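Local coordinates for putative drug/sodium antiporter (Escherichia coli, PDB 4Z3N), which is a MATE-family membrane transporter implicated in moving the E. coli genotoxin colibactin, probably as an antiporter, at residues A21-G26 and L313-G318; R110-G115 and I168-G173. All blocks are in the same frame, centred on the assembly; numbering follows the deposited sequence.

The two contacts belong to different parts of this all-helical membrane protein. Interaction 1 brings the loop ahead of helix 28-56 against helix 286-322, whereas interaction 2 pairs helices 107-132 and 162-177, both in the first MatE sequence region. Along the chain, the 53-residue separation of interaction 2 falls within the much longer interval of 287 residues that interaction 1 bridges. Their centres lie 20 Å apart and their nearest atoms about 7 Å, so the two do not touch. Thr315 OG1 of interaction 1 hydrogen-bonds to Gln176 O on helix 162-177, the helix that supplies residues 168-173. The side chain of Met171 in interaction 2 is about 12 Å from a bound monoolein molecule.

Interaction 1 of 2, residues A21-G26 and L313-G318; sequences AGMFDG and LLTVVG
Met23 reaches from the loop 21-26 to helix residues Thr315 and Val316, docking the N-terminal segment of this MATE transporter onto helix 286-322, part of the second MatE sequence region. CG of Met23 is anti to the backbone N (chi1 -180°), and further bends at chi2 and chi3 turn the thioether across the helix surface. SD lies 3.8 Å from Val316 CA, so the sulfur meets the helix backbone as well as the valine branch. The Met23 and Val316 side chains run at a slant to each other, with SD 4.0 Å from CG2, the valine methyl beside its own backbone N. Nearer the loop, Met23 CG sits over the centre of one face of the Phe24 ring, 3.7 Å above its plane. All three residues that meet across the contact are buried, and the contact is apolar. The Thr315 hydroxyl is hydrogen-bonded to Gln176 O, while Leu31 and Met35 of helix 28-56 also touch the Thr315-Val316 surface. Arg328 secures the loop by hydrogen bonds to Met23 O and Gly26 O. At the far end of the methionine, methyl CE lies 4.2 Å from Thr315 CG2.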
ATOM      1  N   ALA A  21     -22.311   3.401  12.661  1.00 54.61           N
ATOM      2  CA  ALA A  21     -22.490   4.142  13.914  1.00 51.01           C
ATOM      3  C   ALA A  21     -21.266   4.909  14.419  1.00 48.74           C
ATOM      4  O   ALA A  21     -20.144   4.393  14.415  1.00 50.07           O
ATOM      5  CB  ALA A  21     -22.954   3.180  14.994  1.00 54.72           C
ATOM      6  N   GLY A  22     -21.510   6.142  14.870  1.00 47.86           N
ATOM      7  CA  GLY A  22     -20.497   6.987  15.490  1.00 40.56           C
ATOM      8  C   GLY A  22     -19.780   7.880  14.490  1.00 45.25           C
ATOM      9  O   GLY A  22     -18.881   8.655  14.849  1.00 37.24           O
ATOM     10  N   MET A  23     -20.184   7.763  13.226  1.00 41.37           N
ATOM     11  CA  MET A  23     -19.513   8.435  12.123  1.00 37.41           C
ATOM     12  C   MET A  23     -19.559   9.957  12.238  1.00 38.34           C
ATOM     13  O   MET A  23     -18.529  10.637  12.176  1.00 36.81           O
ATOM     14  CB  MET A  23     -20.136   8.002  10.791  1.00 35.21           C
ATOM     15  CG  MET A  23     -19.506   8.646   9.556  1.00 35.41           C
ATOM     16  SD  MET A  23     -17.730   8.313   9.330  1.00 31.50           S
ATOM     17  CE  MET A  23     -17.754   6.557   8.968  1.00 32.97           C
ATOM     18  N   PHE A  24     -20.768  10.493  12.336  1.00 38.29           N
ATOM     19  CA  PHE A  24     -20.954  11.933  12.396  1.00 35.89           C
ATOM     20  C   PHE A  24     -20.861  12.526  13.801  1.00 39.50           C
ATOM     21  O   PHE A  24     -20.358  13.640  13.960  1.00 41.81           O
ATOM     22  CB  PHE A  24     -22.271  12.271  11.698  1.00 31.75           C
ATOM     23  CG  PHE A  24     -22.365  11.644  10.329  1.00 31.44           C
ATOM     24  CD1 PHE A  24     -21.557  12.105   9.290  1.00 32.12           C
ATOM     25  CD2 PHE A  24     -23.174  10.538  10.106  1.00 31.51           C
ATOM     26  CE1 PHE A  24     -21.591  11.513   8.037  1.00 29.12           C
ATOM     27  CE2 PHE A  24     -23.218   9.927   8.854  1.00 31.76           C
ATOM     28  CZ  PHE A  24     -22.423  10.418   7.815  1.00 32.15           C
ATOM     29  N   ASP A  25     -21.405  11.851  14.811  1.00 44.10           N
ATOM     30  CA  ASP A  25     -21.346  12.420  16.166  1.00 46.58           C
ATOM     31  C   ASP A  25     -20.400  11.773  17.185  1.00 42.60           C
ATOM     32  O   ASP A  25     -20.167  12.343  18.244  1.00 57.54           O
ATOM     33  CB  ASP A  25     -22.764  12.467  16.775  1.00 53.58           C
ATOM     34  CG  ASP A  25     -23.410  11.081  16.908  1.00 69.66           C
ATOM     35  OD1 ASP A  25     -22.810  10.070  16.466  1.00 66.71           O
ATOM     36  OD2 ASP A  25     -24.528  11.006  17.461  1.00 78.14           O
ATOM     37  N   GLY A  26     -19.812  10.632  16.878  1.00 39.83           N
ATOM     38  CA  GLY A  26     -19.135   9.870  17.922  1.00 45.16           C
ATOM     39  C   GLY A  26     -17.704  10.216  18.334  1.00 41.72           C
ATOM     40  O   GLY A  26     -17.121  11.210  17.894  1.00 42.14           O
ATOM     41  N   LEU A 313      -9.416   6.321   7.876  1.00 25.44           N
ATOM     42  CA  LEU A 313      -9.478   7.767   7.860  1.00 26.65           C
ATOM     43  C   LEU A 313     -10.078   8.273   6.561  1.00 27.71           C
ATOM     44  O   LEU A 313     -10.740   9.316   6.546  1.00 28.05           O
ATOM     45  CB  LEU A 313      -8.083   8.371   8.066  1.00 22.83           C
ATOM     46  CG  LEU A 313      -8.062   9.903   8.020  1.00 22.74           C
ATOM     47  CD1 LEU A 313      -8.807  10.527   9.225  1.00 20.91           C
ATOM     48  CD2 LEU A 313      -6.652  10.400   7.936  1.00 21.62           C
ATOM     49  N   LEU A 314      -9.839   7.541   5.477  1.00 26.56           N
ATOM     50  CA  LEU A 314     -10.412   7.882   4.176  1.00 32.53           C
ATOM     51  C   LEU A 314     -11.962   7.901   4.244  1.00 33.04           C
ATOM     52  O   LEU A 314     -12.628   8.863   3.844  1.00 28.83           O
ATOM     53  CB  LEU A 314      -9.923   6.892   3.100  1.00 29.42           C
ATOM     54  CG  LEU A 314     -10.368   7.260   1.682  1.00 28.03           C
ATOM     55  CD1 LEU A 314      -9.247   7.914   0.945  1.00 31.24           C
ATOM     56  CD2 LEU A 314     -10.876   6.056   0.930  1.00 29.56           C
ATOM     57  N   THR A 315     -12.518   6.828   4.785  1.00 31.53           N
ATOM     58  CA  THR A 315     -13.945   6.740   5.022  1.00 33.86           C
ATOM     59  C   THR A 315     -14.513   7.832   5.934  1.00 33.17           C
ATOM     60  O   THR A 315     -15.585   8.386   5.650  1.00 30.15           O
ATOM     61  CB  THR A 315     -14.267   5.412   5.627  1.00 31.11           C
ATOM     62  OG1 THR A 315     -13.503   4.415   4.935  1.00 35.77           O
ATOM     63  CG2 THR A 315     -15.752   5.137   5.499  1.00 30.31           C
ATOM     64  N   VAL A 316     -13.804   8.125   7.022  1.00 28.26           N
ATOM     65  CA  VAL A 316     -14.276   9.107   7.985  1.00 28.26           C
ATOM     66  C   VAL A 316     -14.144  10.531   7.425  1.00 33.56           C
ATOM     67  O   VAL A 316     -15.059  11.353   7.574  1.00 27.94           O
ATOM     68  CB  VAL A 316     -13.521   8.991   9.324  1.00 25.18           C
ATOM     69  CG1 VAL A 316     -13.866  10.165  10.223  1.00 23.31           C
ATOM     70  CG2 VAL A 316     -13.852   7.669  10.001  1.00 27.50           C
ATOM     71  N   VAL A 317     -13.023  10.816   6.763  1.00 29.95           N
ATOM     72  CA  VAL A 317     -12.847  12.117   6.136  1.00 26.88           C
ATOM     73  C   VAL A 317     -13.805  12.250   4.968  1.00 30.77           C
ATOM     74  O   VAL A 317     -14.502  13.254   4.846  1.00 29.89           O
ATOM     75  CB  VAL A 317     -11.409  12.343   5.632  1.00 29.04           C
ATOM     76  CG1 VAL A 317     -11.320  13.658   4.827  1.00 23.92           C
ATOM     77  CG2 VAL A 317     -10.419  12.330   6.810  1.00 26.70           C
ATOM     78  N   GLY A 318     -13.852  11.228   4.114  1.00 30.08           N
ATOM     79  CA  GLY A 318     -14.707  11.273   2.941  1.00 27.79           C
ATOM     80  C   GLY A 318     -16.186  11.493   3.262  1.00 34.81           C
ATOM     81  O   GLY A 318     -16.861  12.307   2.614  1.00 34.09           O
TER

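Interaction 2 of 2, residues R110-G115 and I168-G173; sequences RILSVG and IGVMMG
A chi1 of 162° sets Leu112 CG anti to its backbone N, and the second torsion, 54°, carries the branched end across to Val170. On the facing helix, Val170 has CG1 anti to the backbone N and CG2 beside that nitrogen, an orientation that divides its two methyls between different partners. CG1 meets Leu112 CD1 at 3.9 Å, the two side chains crossing at about a right angle. CG2 instead packs against the backbone of Gly115, lying 3.5 Å from its carbonyl O and 3.9 Å from its carbonyl C. Leu112 CD1 also approaches the thioether methyl CE of Met171 at 4.3 Å; this methionine starts away from the partner helix, but its bent chain brings the tip back. Gly115 presents a bare backbone to the valine, and here the two chains come nearest, with Gly115 CA 6.1 Å from Val170 CA. The short helix segments run antiparallel at 160°, their axes 10.4 Å apart at closest approach, and join through apolar packing. This is packing between two predicted transmembrane helices in the first MatE sequence region. Ile116 and Ala119 of helix 107-132 extend the surface against Val170, Met92 of helix 75-101 touches Leu112, and Phe228 and Leu232 of helix 209-232 pack on Met171.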
ATOM      1  N   ARG A 110     -23.993   4.892  -9.556  1.00 51.88           N
ATOM      2  CA  ARG A 110     -23.159   5.365 -10.658  1.00 51.32           C
ATOM      3  C   ARG A 110     -21.691   4.982 -10.452  1.00 52.97           C
ATOM      4  O   ARG A 110     -21.013   4.498 -11.369  1.00 50.03           O
ATOM      5  CB  ARG A 110     -23.241   6.888 -10.790  1.00 53.61           C
ATOM      6  CG  ARG A 110     -24.460   7.472 -11.465  1.00 57.06           C
ATOM      7  CD  ARG A 110     -24.216   8.976 -11.636  1.00 70.43           C
ATOM      8  NE  ARG A 110     -25.400   9.740 -12.039  1.00 92.41           N
ATOM      9  CZ  ARG A 110     -25.532  11.060 -11.880  1.00 90.87           C
ATOM     10  NH1 ARG A 110     -24.559  11.769 -11.313  1.00 78.79           N
ATOM     11  NH2 ARG A 110     -26.643  11.673 -12.283  1.00 85.08           N
ATOM     12  N   ILE A 111     -21.211   5.234  -9.236  1.00 49.08           N
ATOM     13  CA  ILE A 111     -19.800   5.160  -8.919  1.00 47.69           C
ATOM     14  C   ILE A 111     -19.311   3.733  -9.058  1.00 49.18           C
ATOM     15  O   ILE A 111     -18.225   3.502  -9.584  1.00 45.58           O
ATOM     16  CB  ILE A 111     -19.523   5.715  -7.491  1.00 43.67           C
ATOM     17  CG1 ILE A 111     -19.420   7.238  -7.543  1.00 45.60           C
ATOM     18  CG2 ILE A 111     -18.235   5.161  -6.912  1.00 39.99           C
ATOM     19  CD1 ILE A 111     -19.591   7.930  -6.192  1.00 45.38           C
ATOM     20  N   LEU A 112     -20.119   2.778  -8.601  1.00 52.03           N
ATOM     21  CA  LEU A 112     -19.760   1.367  -8.704  1.00 47.89           C
ATOM     22  C   LEU A 112     -19.620   1.039 -10.187  1.00 52.23           C
ATOM     23  O   LEU A 112     -18.631   0.435 -10.629  1.00 48.78           O
ATOM     24  CB  LEU A 112     -20.808   0.480  -8.028  1.00 48.00           C
ATOM     25  CG  LEU A 112     -20.838  -1.005  -8.391  1.00 49.86           C
ATOM     26  CD1 LEU A 112     -19.485  -1.630  -8.201  1.00 49.38           C
ATOM     27  CD2 LEU A 112     -21.854  -1.728  -7.537  1.00 53.64           C
ATOM     28  N   SER A 113     -20.605   1.485 -10.957  1.00 50.04           N
ATOM     29  CA  SER A 113     -20.587   1.303 -12.396  1.00 44.50           C
ATOM     30  C   SER A 113     -19.284   1.807 -13.005  1.00 46.28           C
ATOM     31  O   SER A 113     -18.541   1.033 -13.611  1.00 49.10           O
ATOM     32  CB  SER A 113     -21.784   2.004 -13.024  1.00 41.01           C
ATOM     33  OG  SER A 113     -22.964   1.358 -12.608  1.00 55.39           O
ATOM     34  N   VAL A 114     -19.038   3.109 -12.858  1.00 46.51           N
ATOM     35  CA  VAL A 114     -17.811   3.741 -13.321  1.00 43.48           C
ATOM     36  C   VAL A 114     -16.575   3.088 -12.704  1.00 42.58           C
ATOM     37  O   VAL A 114     -15.530   2.999 -13.348  1.00 43.35           O
ATOM     38  CB  VAL A 114     -17.818   5.248 -13.009  1.00 45.91           C
ATOM     39  CG1 VAL A 114     -16.401   5.802 -12.931  1.00 43.14           C
ATOM     40  CG2 VAL A 114     -18.621   5.989 -14.049  1.00 48.15           C
ATOM     41  N   GLY A 115     -16.705   2.604 -11.474  1.00 39.83           N
ATOM     42  CA  GLY A 115     -15.637   1.854 -10.834  1.00 42.29           C
ATOM     43  C   GLY A 115     -15.300   0.568 -11.579  1.00 42.69           C
ATOM     44  O   GLY A 115     -14.144   0.261 -11.844  1.00 37.80           O
ATOM     45  N   ILE A 168     -11.147  -6.939  -7.365  1.00 36.11           N
ATOM     46  CA  ILE A 168     -10.978  -6.893  -5.914  1.00 30.98           C
ATOM     47  C   ILE A 168     -10.750  -5.479  -5.399  1.00 32.79           C
ATOM     48  O   ILE A 168     -11.238  -5.114  -4.332  1.00 32.70           O
ATOM     49  CB  ILE A 168      -9.807  -7.788  -5.480  1.00 37.22           C
ATOM     50  CG1 ILE A 168     -10.188  -9.255  -5.695  1.00 40.00           C
ATOM     51  CG2 ILE A 168      -9.416  -7.518  -4.032  1.00 33.86           C
ATOM     52  CD1 ILE A 168      -9.138 -10.233  -5.274  1.00 38.63           C
ATOM     53  N   GLY A 169      -9.997  -4.687  -6.158  1.00 35.18           N
ATOM     54  CA  GLY A 169      -9.861  -3.268  -5.876  1.00 32.43           C
ATOM     55  C   GLY A 169     -11.202  -2.548  -5.796  1.00 32.37           C
ATOM     56  O   GLY A 169     -11.505  -1.891  -4.801  1.00 31.72           O
ATOM     57  N   VAL A 170     -12.011  -2.680  -6.846  1.00 32.84           N
ATOM     58  CA  VAL A 170     -13.382  -2.160  -6.841  1.00 32.00           C
ATOM     59  C   VAL A 170     -14.173  -2.568  -5.575  1.00 36.30           C
ATOM     60  O   VAL A 170     -14.764  -1.717  -4.894  1.00 34.95           O
ATOM     61  CB  VAL A 170     -14.166  -2.642  -8.079  1.00 33.22           C
ATOM     62  CG1 VAL A 170     -15.647  -2.211  -7.996  1.00 40.70           C
ATOM     63  CG2 VAL A 170     -13.525  -2.134  -9.345  1.00 34.27           C
ATOM     64  N   MET A 171     -14.169  -3.866  -5.275  1.00 29.91           N
ATOM     65  CA  MET A 171     -14.896  -4.418  -4.147  1.00 31.66           C
ATOM     66  C   MET A 171     -14.384  -3.880  -2.814  1.00 35.69           C
ATOM     67  O   MET A 171     -15.177  -3.437  -1.962  1.00 34.54           O
ATOM     68  CB  MET A 171     -14.808  -5.942  -4.170  1.00 34.94           C
ATOM     69  CG  MET A 171     -15.420  -6.585  -5.413  1.00 37.27           C
ATOM     70  SD  MET A 171     -17.204  -6.312  -5.593  1.00 46.00           S
ATOM     71  CE  MET A 171     -17.264  -4.608  -6.132  1.00 41.09           C
ATOM     72  N   MET A 172     -13.063  -3.926  -2.640  1.00 35.56           N
ATOM     73  CA  MET A 172     -12.411  -3.333  -1.479  1.00 33.95           C
ATOM     74  C   MET A 172     -12.841  -1.881  -1.343  1.00 34.50           C
ATOM     75  O   MET A 172     -13.221  -1.441  -0.257  1.00 38.36           O
ATOM     76  CB  MET A 172     -10.890  -3.413  -1.599  1.00 36.06           C
ATOM     77  CG  MET A 172     -10.303  -4.826  -1.555  1.00 41.87           C
ATOM     78  SD  MET A 172      -9.982  -5.362   0.130  1.00 50.84           S
ATOM     79  CE  MET A 172      -8.876  -4.063   0.688  1.00 44.01           C
ATOM     80  N   GLY A 173     -12.791  -1.149  -2.454  1.00 29.26           N
ATOM     81  CA  GLY A 173     -13.178   0.252  -2.477  1.00 33.10           C
ATOM     82  C   GLY A 173     -14.653   0.461  -2.167  1.00 34.39           C
ATOM     83  O   GLY A 173     -15.043   1.433  -1.512  1.00 31.35           O
TER